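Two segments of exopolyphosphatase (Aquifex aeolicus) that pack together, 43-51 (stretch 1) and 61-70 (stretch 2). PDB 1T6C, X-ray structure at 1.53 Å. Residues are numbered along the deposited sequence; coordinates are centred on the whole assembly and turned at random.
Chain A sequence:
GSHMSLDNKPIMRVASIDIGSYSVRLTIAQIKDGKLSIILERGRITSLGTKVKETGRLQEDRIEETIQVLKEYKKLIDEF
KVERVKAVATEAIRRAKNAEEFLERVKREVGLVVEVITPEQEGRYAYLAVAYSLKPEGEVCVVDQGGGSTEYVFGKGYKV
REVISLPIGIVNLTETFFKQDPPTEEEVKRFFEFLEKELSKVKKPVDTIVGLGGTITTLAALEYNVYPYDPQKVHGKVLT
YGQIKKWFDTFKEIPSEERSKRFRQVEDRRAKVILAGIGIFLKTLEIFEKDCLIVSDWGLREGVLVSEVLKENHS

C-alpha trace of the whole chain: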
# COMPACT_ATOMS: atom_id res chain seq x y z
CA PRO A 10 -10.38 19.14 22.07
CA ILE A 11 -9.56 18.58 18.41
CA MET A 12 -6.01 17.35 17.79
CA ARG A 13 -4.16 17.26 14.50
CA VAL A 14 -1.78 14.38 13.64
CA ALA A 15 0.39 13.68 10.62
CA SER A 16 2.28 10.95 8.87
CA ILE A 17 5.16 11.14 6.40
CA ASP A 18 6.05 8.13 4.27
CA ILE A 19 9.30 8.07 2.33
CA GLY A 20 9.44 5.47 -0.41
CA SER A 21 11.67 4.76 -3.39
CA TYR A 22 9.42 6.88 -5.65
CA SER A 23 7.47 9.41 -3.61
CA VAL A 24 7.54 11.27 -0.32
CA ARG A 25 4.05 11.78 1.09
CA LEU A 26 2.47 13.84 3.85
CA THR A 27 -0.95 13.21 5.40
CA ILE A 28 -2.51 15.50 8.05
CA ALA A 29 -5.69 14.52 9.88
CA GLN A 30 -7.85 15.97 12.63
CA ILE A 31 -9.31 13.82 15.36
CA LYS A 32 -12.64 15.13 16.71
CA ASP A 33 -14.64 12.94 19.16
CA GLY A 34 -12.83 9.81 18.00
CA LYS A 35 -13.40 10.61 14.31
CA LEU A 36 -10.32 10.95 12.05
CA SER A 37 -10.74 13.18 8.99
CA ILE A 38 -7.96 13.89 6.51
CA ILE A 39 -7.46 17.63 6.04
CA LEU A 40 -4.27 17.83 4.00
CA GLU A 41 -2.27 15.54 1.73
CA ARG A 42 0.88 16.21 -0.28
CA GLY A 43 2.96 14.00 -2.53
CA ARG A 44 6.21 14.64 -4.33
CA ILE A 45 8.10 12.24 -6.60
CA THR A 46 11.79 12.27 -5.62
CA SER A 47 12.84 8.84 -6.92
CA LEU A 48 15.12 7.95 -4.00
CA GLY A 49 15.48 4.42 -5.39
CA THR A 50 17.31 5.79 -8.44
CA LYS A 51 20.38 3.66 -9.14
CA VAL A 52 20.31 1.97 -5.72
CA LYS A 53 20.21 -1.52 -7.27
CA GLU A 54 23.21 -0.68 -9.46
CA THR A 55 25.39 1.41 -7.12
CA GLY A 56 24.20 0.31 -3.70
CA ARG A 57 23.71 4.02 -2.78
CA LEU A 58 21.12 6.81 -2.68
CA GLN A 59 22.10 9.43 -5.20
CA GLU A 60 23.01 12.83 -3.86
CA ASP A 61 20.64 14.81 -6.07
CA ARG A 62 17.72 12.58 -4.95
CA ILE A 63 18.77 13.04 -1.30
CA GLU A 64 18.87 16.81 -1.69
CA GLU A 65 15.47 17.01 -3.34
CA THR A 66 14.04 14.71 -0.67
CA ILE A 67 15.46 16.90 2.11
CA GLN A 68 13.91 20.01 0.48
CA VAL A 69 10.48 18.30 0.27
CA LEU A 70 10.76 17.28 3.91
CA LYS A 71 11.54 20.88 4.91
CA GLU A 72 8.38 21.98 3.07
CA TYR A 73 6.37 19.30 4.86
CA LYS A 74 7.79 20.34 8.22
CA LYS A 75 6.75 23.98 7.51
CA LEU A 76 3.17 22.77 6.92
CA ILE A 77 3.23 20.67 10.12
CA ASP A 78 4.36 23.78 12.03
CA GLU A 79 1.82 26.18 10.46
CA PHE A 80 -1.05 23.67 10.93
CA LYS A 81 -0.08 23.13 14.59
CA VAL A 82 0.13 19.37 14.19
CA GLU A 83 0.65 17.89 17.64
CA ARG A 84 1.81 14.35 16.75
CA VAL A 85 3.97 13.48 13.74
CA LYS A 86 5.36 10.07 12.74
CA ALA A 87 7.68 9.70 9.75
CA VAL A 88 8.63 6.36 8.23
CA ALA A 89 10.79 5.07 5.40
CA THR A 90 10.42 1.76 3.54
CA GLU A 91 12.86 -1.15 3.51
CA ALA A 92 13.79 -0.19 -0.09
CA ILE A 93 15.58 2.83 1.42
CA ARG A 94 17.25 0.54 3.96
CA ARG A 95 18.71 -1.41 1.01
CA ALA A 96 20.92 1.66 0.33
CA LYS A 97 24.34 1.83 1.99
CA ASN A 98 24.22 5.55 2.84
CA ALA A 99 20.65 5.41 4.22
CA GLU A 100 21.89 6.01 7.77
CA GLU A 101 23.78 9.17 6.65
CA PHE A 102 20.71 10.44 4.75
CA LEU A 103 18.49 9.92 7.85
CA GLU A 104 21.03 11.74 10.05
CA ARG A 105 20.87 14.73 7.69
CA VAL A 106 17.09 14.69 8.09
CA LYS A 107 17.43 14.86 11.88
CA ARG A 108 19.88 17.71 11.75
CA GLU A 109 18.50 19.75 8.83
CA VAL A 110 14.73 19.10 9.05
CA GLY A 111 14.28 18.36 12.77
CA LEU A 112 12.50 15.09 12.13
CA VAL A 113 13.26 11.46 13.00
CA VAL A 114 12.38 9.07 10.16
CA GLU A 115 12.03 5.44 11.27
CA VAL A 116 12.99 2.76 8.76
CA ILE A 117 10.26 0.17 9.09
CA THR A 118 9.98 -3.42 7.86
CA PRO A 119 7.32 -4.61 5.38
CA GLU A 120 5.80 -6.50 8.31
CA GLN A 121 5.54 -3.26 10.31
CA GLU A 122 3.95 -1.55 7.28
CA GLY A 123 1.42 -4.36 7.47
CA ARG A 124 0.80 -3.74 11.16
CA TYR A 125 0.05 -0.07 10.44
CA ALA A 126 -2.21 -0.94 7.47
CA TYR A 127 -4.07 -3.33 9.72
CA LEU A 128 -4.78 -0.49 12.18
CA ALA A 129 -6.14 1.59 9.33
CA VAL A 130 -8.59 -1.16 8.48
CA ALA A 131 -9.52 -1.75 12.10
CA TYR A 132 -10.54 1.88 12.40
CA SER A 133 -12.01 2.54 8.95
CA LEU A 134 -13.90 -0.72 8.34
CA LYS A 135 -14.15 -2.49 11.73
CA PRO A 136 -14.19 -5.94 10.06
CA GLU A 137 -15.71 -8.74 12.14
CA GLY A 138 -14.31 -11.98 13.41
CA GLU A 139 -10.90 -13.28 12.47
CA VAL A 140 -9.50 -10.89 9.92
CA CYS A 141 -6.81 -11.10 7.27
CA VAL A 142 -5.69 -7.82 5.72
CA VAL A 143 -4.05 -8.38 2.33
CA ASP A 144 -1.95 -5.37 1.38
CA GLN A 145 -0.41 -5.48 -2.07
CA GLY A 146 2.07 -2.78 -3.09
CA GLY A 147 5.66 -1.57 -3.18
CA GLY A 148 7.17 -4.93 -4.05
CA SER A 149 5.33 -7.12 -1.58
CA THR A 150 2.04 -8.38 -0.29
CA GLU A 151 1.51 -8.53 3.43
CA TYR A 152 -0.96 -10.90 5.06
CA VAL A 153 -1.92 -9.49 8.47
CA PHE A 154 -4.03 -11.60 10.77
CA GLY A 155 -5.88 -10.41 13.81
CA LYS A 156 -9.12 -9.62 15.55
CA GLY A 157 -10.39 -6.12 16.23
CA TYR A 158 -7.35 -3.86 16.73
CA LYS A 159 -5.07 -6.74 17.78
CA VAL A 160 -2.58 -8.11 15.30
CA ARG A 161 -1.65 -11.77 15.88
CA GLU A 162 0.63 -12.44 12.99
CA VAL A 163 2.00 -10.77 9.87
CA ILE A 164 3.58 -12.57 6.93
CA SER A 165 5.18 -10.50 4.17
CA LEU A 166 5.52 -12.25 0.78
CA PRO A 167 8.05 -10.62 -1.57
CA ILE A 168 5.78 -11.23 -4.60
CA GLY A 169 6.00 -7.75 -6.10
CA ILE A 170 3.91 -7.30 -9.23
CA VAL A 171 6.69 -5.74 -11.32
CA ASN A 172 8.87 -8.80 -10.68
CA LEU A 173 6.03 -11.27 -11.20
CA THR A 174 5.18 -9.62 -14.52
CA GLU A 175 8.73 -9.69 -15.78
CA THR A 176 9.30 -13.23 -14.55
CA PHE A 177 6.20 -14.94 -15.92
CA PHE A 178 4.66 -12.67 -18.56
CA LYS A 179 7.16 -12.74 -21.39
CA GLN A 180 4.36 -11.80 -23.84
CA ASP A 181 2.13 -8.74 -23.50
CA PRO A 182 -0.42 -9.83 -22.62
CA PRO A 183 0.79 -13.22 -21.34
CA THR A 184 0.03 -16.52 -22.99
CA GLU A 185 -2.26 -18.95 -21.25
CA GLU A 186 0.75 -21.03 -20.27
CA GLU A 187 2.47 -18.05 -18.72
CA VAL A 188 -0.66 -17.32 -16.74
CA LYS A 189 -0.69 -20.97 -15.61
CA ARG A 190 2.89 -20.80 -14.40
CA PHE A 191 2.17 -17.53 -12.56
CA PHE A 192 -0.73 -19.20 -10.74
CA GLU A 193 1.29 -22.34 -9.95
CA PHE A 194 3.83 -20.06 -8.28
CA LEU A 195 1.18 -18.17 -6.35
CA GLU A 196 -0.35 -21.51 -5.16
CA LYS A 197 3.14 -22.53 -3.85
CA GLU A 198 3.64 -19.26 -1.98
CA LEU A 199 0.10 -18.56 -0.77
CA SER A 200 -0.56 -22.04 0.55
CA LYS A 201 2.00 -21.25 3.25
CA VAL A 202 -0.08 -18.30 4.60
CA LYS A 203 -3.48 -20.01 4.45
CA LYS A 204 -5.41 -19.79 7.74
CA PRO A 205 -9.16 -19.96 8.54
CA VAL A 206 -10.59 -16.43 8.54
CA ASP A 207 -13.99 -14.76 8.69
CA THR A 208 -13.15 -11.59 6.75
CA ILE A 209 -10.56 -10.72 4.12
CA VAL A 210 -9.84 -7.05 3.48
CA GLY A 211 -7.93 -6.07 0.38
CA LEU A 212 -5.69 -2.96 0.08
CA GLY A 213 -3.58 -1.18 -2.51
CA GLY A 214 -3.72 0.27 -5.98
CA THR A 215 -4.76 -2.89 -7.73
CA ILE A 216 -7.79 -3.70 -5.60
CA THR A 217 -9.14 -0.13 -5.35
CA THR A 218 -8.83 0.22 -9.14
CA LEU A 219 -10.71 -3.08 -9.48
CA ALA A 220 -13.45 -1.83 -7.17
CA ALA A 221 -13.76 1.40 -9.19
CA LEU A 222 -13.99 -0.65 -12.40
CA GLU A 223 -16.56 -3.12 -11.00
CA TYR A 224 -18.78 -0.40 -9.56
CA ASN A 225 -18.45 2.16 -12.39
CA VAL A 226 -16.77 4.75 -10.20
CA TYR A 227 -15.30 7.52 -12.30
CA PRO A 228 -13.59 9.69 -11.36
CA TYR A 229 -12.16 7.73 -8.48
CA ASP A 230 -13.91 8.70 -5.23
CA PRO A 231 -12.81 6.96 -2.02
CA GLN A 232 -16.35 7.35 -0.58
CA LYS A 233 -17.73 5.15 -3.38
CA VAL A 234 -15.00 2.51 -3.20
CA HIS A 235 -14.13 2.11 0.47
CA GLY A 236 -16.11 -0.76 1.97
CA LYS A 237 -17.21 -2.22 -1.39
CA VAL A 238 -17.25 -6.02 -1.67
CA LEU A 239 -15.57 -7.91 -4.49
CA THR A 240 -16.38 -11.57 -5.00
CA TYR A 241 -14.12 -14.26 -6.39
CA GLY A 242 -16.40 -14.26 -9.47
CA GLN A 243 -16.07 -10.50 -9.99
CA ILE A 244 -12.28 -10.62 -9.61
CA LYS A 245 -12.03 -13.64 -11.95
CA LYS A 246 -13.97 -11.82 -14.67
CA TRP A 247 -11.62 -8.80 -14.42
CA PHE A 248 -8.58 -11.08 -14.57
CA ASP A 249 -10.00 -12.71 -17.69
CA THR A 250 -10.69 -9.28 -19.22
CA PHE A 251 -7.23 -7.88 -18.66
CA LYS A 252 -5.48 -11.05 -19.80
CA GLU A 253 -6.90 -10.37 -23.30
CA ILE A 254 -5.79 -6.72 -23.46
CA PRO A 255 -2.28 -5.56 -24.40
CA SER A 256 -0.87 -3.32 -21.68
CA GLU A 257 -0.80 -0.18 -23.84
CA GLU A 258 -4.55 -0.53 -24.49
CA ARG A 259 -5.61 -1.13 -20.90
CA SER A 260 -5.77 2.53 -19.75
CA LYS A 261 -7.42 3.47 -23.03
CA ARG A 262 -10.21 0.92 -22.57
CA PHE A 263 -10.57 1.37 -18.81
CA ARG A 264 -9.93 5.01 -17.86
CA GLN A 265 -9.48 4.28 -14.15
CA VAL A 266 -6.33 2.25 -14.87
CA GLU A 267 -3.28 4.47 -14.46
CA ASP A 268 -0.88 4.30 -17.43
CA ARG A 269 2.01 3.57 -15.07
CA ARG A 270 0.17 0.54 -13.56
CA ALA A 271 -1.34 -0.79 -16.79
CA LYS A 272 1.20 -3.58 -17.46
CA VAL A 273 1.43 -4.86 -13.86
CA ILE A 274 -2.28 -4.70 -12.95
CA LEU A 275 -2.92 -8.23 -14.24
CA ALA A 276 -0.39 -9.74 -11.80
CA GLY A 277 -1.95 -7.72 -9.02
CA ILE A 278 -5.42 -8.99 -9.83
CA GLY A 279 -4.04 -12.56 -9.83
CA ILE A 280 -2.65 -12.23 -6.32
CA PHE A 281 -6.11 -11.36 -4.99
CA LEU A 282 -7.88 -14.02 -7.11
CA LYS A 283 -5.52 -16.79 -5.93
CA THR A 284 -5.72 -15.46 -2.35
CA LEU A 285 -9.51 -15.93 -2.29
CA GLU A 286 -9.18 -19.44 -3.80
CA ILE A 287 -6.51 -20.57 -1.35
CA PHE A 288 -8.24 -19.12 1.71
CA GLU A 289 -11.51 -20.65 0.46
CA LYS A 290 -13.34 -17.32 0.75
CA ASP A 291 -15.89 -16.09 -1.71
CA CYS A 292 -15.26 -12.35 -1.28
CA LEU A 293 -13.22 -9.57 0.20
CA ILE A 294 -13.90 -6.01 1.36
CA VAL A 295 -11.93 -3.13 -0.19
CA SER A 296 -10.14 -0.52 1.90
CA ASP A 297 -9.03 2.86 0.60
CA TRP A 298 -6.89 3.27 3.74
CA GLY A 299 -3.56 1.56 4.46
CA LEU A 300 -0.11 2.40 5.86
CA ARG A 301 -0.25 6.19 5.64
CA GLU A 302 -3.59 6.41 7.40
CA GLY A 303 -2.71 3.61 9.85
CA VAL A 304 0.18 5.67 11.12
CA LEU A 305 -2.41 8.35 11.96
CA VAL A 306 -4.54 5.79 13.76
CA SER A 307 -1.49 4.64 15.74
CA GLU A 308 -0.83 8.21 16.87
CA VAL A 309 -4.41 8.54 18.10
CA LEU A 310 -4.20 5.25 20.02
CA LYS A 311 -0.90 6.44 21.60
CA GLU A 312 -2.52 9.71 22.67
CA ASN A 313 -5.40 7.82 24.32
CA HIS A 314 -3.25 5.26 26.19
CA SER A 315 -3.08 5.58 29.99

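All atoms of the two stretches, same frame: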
# COMPACT_ATOMS: atom_id res chain seq x y z
N GLY A 43 2.16 15.06 -1.97
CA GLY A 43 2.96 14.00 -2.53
C GLY A 43 3.97 14.62 -3.46
O GLY A 43 3.63 15.55 -4.21
N ARG A 44 5.19 14.16 -3.41
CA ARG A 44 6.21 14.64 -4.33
C ARG A 44 7.03 13.43 -4.78
O ARG A 44 7.47 12.63 -3.95
CB ARG A 44 7.11 15.69 -3.67
CG ARG A 44 6.52 17.10 -3.63
CD ARG A 44 5.58 17.39 -2.46
NE ARG A 44 4.66 18.51 -2.70
CZ ARG A 44 4.92 19.79 -2.45
NH1 ARG A 44 6.10 20.17 -1.95
NH2 ARG A 44 4.01 20.72 -2.71
N ILE A 45 7.29 13.32 -6.09
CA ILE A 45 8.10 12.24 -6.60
C ILE A 45 9.56 12.69 -6.48
O ILE A 45 9.94 13.73 -7.05
CB ILE A 45 7.70 11.89 -8.06
CG1 ILE A 45 6.25 11.36 -8.11
CG2 ILE A 45 8.70 10.88 -8.65
CD1 ILE A 45 5.59 11.39 -9.52
N THR A 46 10.36 11.98 -5.70
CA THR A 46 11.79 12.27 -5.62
C THR A 46 12.70 11.13 -6.06
O THR A 46 13.90 11.29 -6.07
CB THR A 46 12.21 12.72 -4.21
OG1 THR A 46 12.09 11.64 -3.28
CG2 THR A 46 11.30 13.85 -3.68
N SER A 47 12.13 9.98 -6.37
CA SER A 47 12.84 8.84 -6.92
C SER A 47 14.10 8.50 -6.14
O SER A 47 15.18 8.36 -6.73
CB SER A 47 13.16 9.09 -8.41
OG SER A 47 11.99 9.48 -9.10
N LEU A 48 13.97 8.32 -4.83
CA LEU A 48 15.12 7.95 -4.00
C LEU A 48 15.75 6.60 -4.38
O LEU A 48 16.92 6.36 -4.10
CB LEU A 48 14.74 7.90 -2.51
CG LEU A 48 15.00 9.13 -1.67
CD1 LEU A 48 14.48 8.84 -0.25
CD2 LEU A 48 16.47 9.57 -1.58
N GLY A 49 14.98 5.71 -4.96
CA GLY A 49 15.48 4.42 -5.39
C GLY A 49 16.35 4.47 -6.63
O GLY A 49 16.85 3.42 -7.07
N THR A 50 16.53 5.65 -7.22
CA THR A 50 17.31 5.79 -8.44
C THR A 50 18.71 5.23 -8.25
O THR A 50 19.46 5.70 -7.39
CB THR A 50 17.40 7.26 -8.88
OG1 THR A 50 16.08 7.76 -9.12
CG2 THR A 50 18.08 7.38 -10.26
N LYS A 51 19.03 4.23 -9.06
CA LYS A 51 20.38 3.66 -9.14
C LYS A 51 20.85 2.96 -7.86
O LYS A 51 22.03 2.71 -7.68
CB LYS A 51 21.38 4.73 -9.61
CG LYS A 51 21.36 4.95 -11.13
CD LYS A 51 22.07 6.24 -11.54
CE LYS A 51 23.53 6.31 -11.03
NZ LYS A 51 24.38 5.12 -11.42
N ASP A 61 21.65 13.87 -5.60
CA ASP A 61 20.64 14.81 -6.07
C ASP A 61 19.23 14.42 -5.60
O ASP A 61 18.40 15.29 -5.35
CB ASP A 61 20.70 15.00 -7.59
CG ASP A 61 20.32 13.77 -8.36
OD1 ASP A 61 20.79 12.68 -8.01
OD2 ASP A 61 19.56 13.80 -9.34
N ARG A 62 18.99 13.11 -5.45
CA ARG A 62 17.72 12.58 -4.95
C ARG A 62 17.60 12.80 -3.42
O ARG A 62 16.52 13.11 -2.91
CB ARG A 62 17.59 11.09 -5.25
CG ARG A 62 17.75 10.68 -6.69
CD ARG A 62 16.69 11.23 -7.63
NE ARG A 62 17.00 12.60 -8.07
CZ ARG A 62 16.23 13.67 -7.94
NH1 ARG A 62 15.04 13.60 -7.36
NH2 ARG A 62 16.63 14.84 -8.40
N ILE A 63 18.72 12.68 -2.72
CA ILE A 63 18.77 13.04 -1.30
C ILE A 63 18.42 14.51 -1.13
O ILE A 63 17.65 14.88 -0.26
CB ILE A 63 20.17 12.75 -0.68
CG1 ILE A 63 20.33 11.26 -0.42
CG2 ILE A 63 20.40 13.57 0.58
CD1 ILE A 63 21.75 10.85 -0.06
N GLU A 64 19.04 15.38 -1.92
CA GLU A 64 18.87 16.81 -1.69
C GLU A 64 17.44 17.23 -1.98
O GLU A 64 16.88 18.03 -1.24
CB GLU A 64 19.82 17.61 -2.59
CG GLU A 64 21.28 17.42 -2.23
CD GLU A 64 21.68 18.09 -0.93
OE1 GLU A 64 20.91 18.90 -0.36
OE2 GLU A 64 22.82 17.83 -0.51
N GLU A 65 16.85 16.68 -3.04
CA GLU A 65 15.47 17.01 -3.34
C GLU A 65 14.56 16.50 -2.22
O GLU A 65 13.60 17.17 -1.83
CB GLU A 65 14.99 16.42 -4.67
CG GLU A 65 13.63 16.97 -5.04
CD GLU A 65 13.10 16.53 -6.39
OE1 GLU A 65 13.84 15.87 -7.12
OE2 GLU A 65 11.94 16.87 -6.72
N THR A 66 14.87 15.31 -1.72
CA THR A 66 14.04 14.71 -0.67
C THR A 66 14.11 15.55 0.61
O THR A 66 13.09 15.84 1.21
CB THR A 66 14.45 13.27 -0.42
OG1 THR A 66 14.21 12.46 -1.58
CG2 THR A 66 13.57 12.62 0.66
N ILE A 67 15.31 16.02 0.96
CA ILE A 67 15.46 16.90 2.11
C ILE A 67 14.64 18.19 1.90
O ILE A 67 13.97 18.64 2.81
CB ILE A 67 16.95 17.17 2.42
CG1 ILE A 67 17.59 15.90 2.98
CG2 ILE A 67 17.13 18.33 3.40
CD1 ILE A 67 19.04 16.00 3.20
N GLN A 68 14.67 18.78 0.70
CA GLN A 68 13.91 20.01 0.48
C GLN A 68 12.40 19.78 0.62
O GLN A 68 11.73 20.60 1.21
CB GLN A 68 14.24 20.65 -0.89
CG GLN A 68 13.65 22.07 -1.11
CD GLN A 68 13.62 22.99 0.15
OE1 GLN A 68 12.53 23.26 0.73
NE2 GLN A 68 14.80 23.47 0.56
N VAL A 69 11.90 18.65 0.14
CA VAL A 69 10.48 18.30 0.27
C VAL A 69 10.11 18.15 1.75
O VAL A 69 9.04 18.60 2.19
CB VAL A 69 10.14 16.99 -0.48
CG1 VAL A 69 8.76 16.48 -0.08
CG2 VAL A 69 10.22 17.21 -1.99
N LEU A 70 11.00 17.52 2.50
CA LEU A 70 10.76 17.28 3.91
C LEU A 70 10.73 18.60 4.67
O LEU A 70 9.94 18.76 5.58
CB LEU A 70 11.78 16.28 4.51
CG LEU A 70 11.68 14.86 4.00
CD1 LEU A 70 12.82 14.00 4.46
CD2 LEU A 70 10.35 14.22 4.42
O HOH W 1 11.99 14.55 -8.74

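The end of a strand, Gly43 to Ile45, and the turn that follows it lie against one side of a helix, of which residues 61 to 70 are a part. The two run in opposite senses: Arg44 sits near Val69, Thr46 near Thr66 and Leu48 near Arg62, and the CA separations shrink from 7.3 to 6.0 to 5.4 Å, so the approach tightens at the turn. The helix offers Arg62, Glu65, Thr66 and Val69, whose CA-to-CB bonds all point toward stretch 1, and 445 Å² is buried in total.

The first rule of this contact is that a backbone carbonyl leaving a strand needs a donor. Thr46 O receives one from Arg62, with NH1 to O at 2.9 Å and a nearly straight angle of 168°; the carbonyl lies at the edge of the guanidinium, near its plane, where the N-H bonds point. Arg62 is held for the task by acids of its own helix. Its NE reaches Asp61 OD2 at 3.1 Å and its NH1 reaches Glu65 OE1 at 2.6 Å, both salt bridges, so NH1 serves a carboxylate and a carbonyl at once. NH2 also bonds to Asp61 OD2, at 3.2 Å, and only weakly to Glu65 OE1, also at 3.2 Å.

The carbonyl of Ile45 is satisfied through solvent instead. Water 1 donates to Ile45 O at 2.8 Å and to Glu65 OE1 at 2.8 Å, bridging strand and helix. Glu65 OE1 thus accepts from both the arginine and the water.

At the centre, two buried threonines meet, OG1 of Thr46 and OG1 of Thr66 being 2.8 Å apart. The Thr66 hydroxyl donates to the carbonyl of the preceding helical turn, OG1 to Arg62 O at 2.7 Å, an oxygen that also accepts the backbone N of Thr66 at 3.0 Å. A buried hydroxyl on a helix can thus be satisfied locally while still facing a neighbour.

Apolar groups fill the space around these polar atoms. Thr46 CG2 lies 3.9 Å from Val69 CG2, which also meets the aliphatic base of Arg44, CB to CG2 at 3.8 Å. Leu48 starts sideways but its end comes nearer, placing CD2 4.4 Å from Ile63 CG1 and CG 3.4 Å from Thr66 OG1.

The type I turn from Ser47 to Thr50 settles its own acceptor: Ser47 O takes Thr50 N at 3.1 Å and Thr50 OG1 at 2.6 Å. The methylene CD of Arg62 packs beside it, 3.4 Å from Ser47 O.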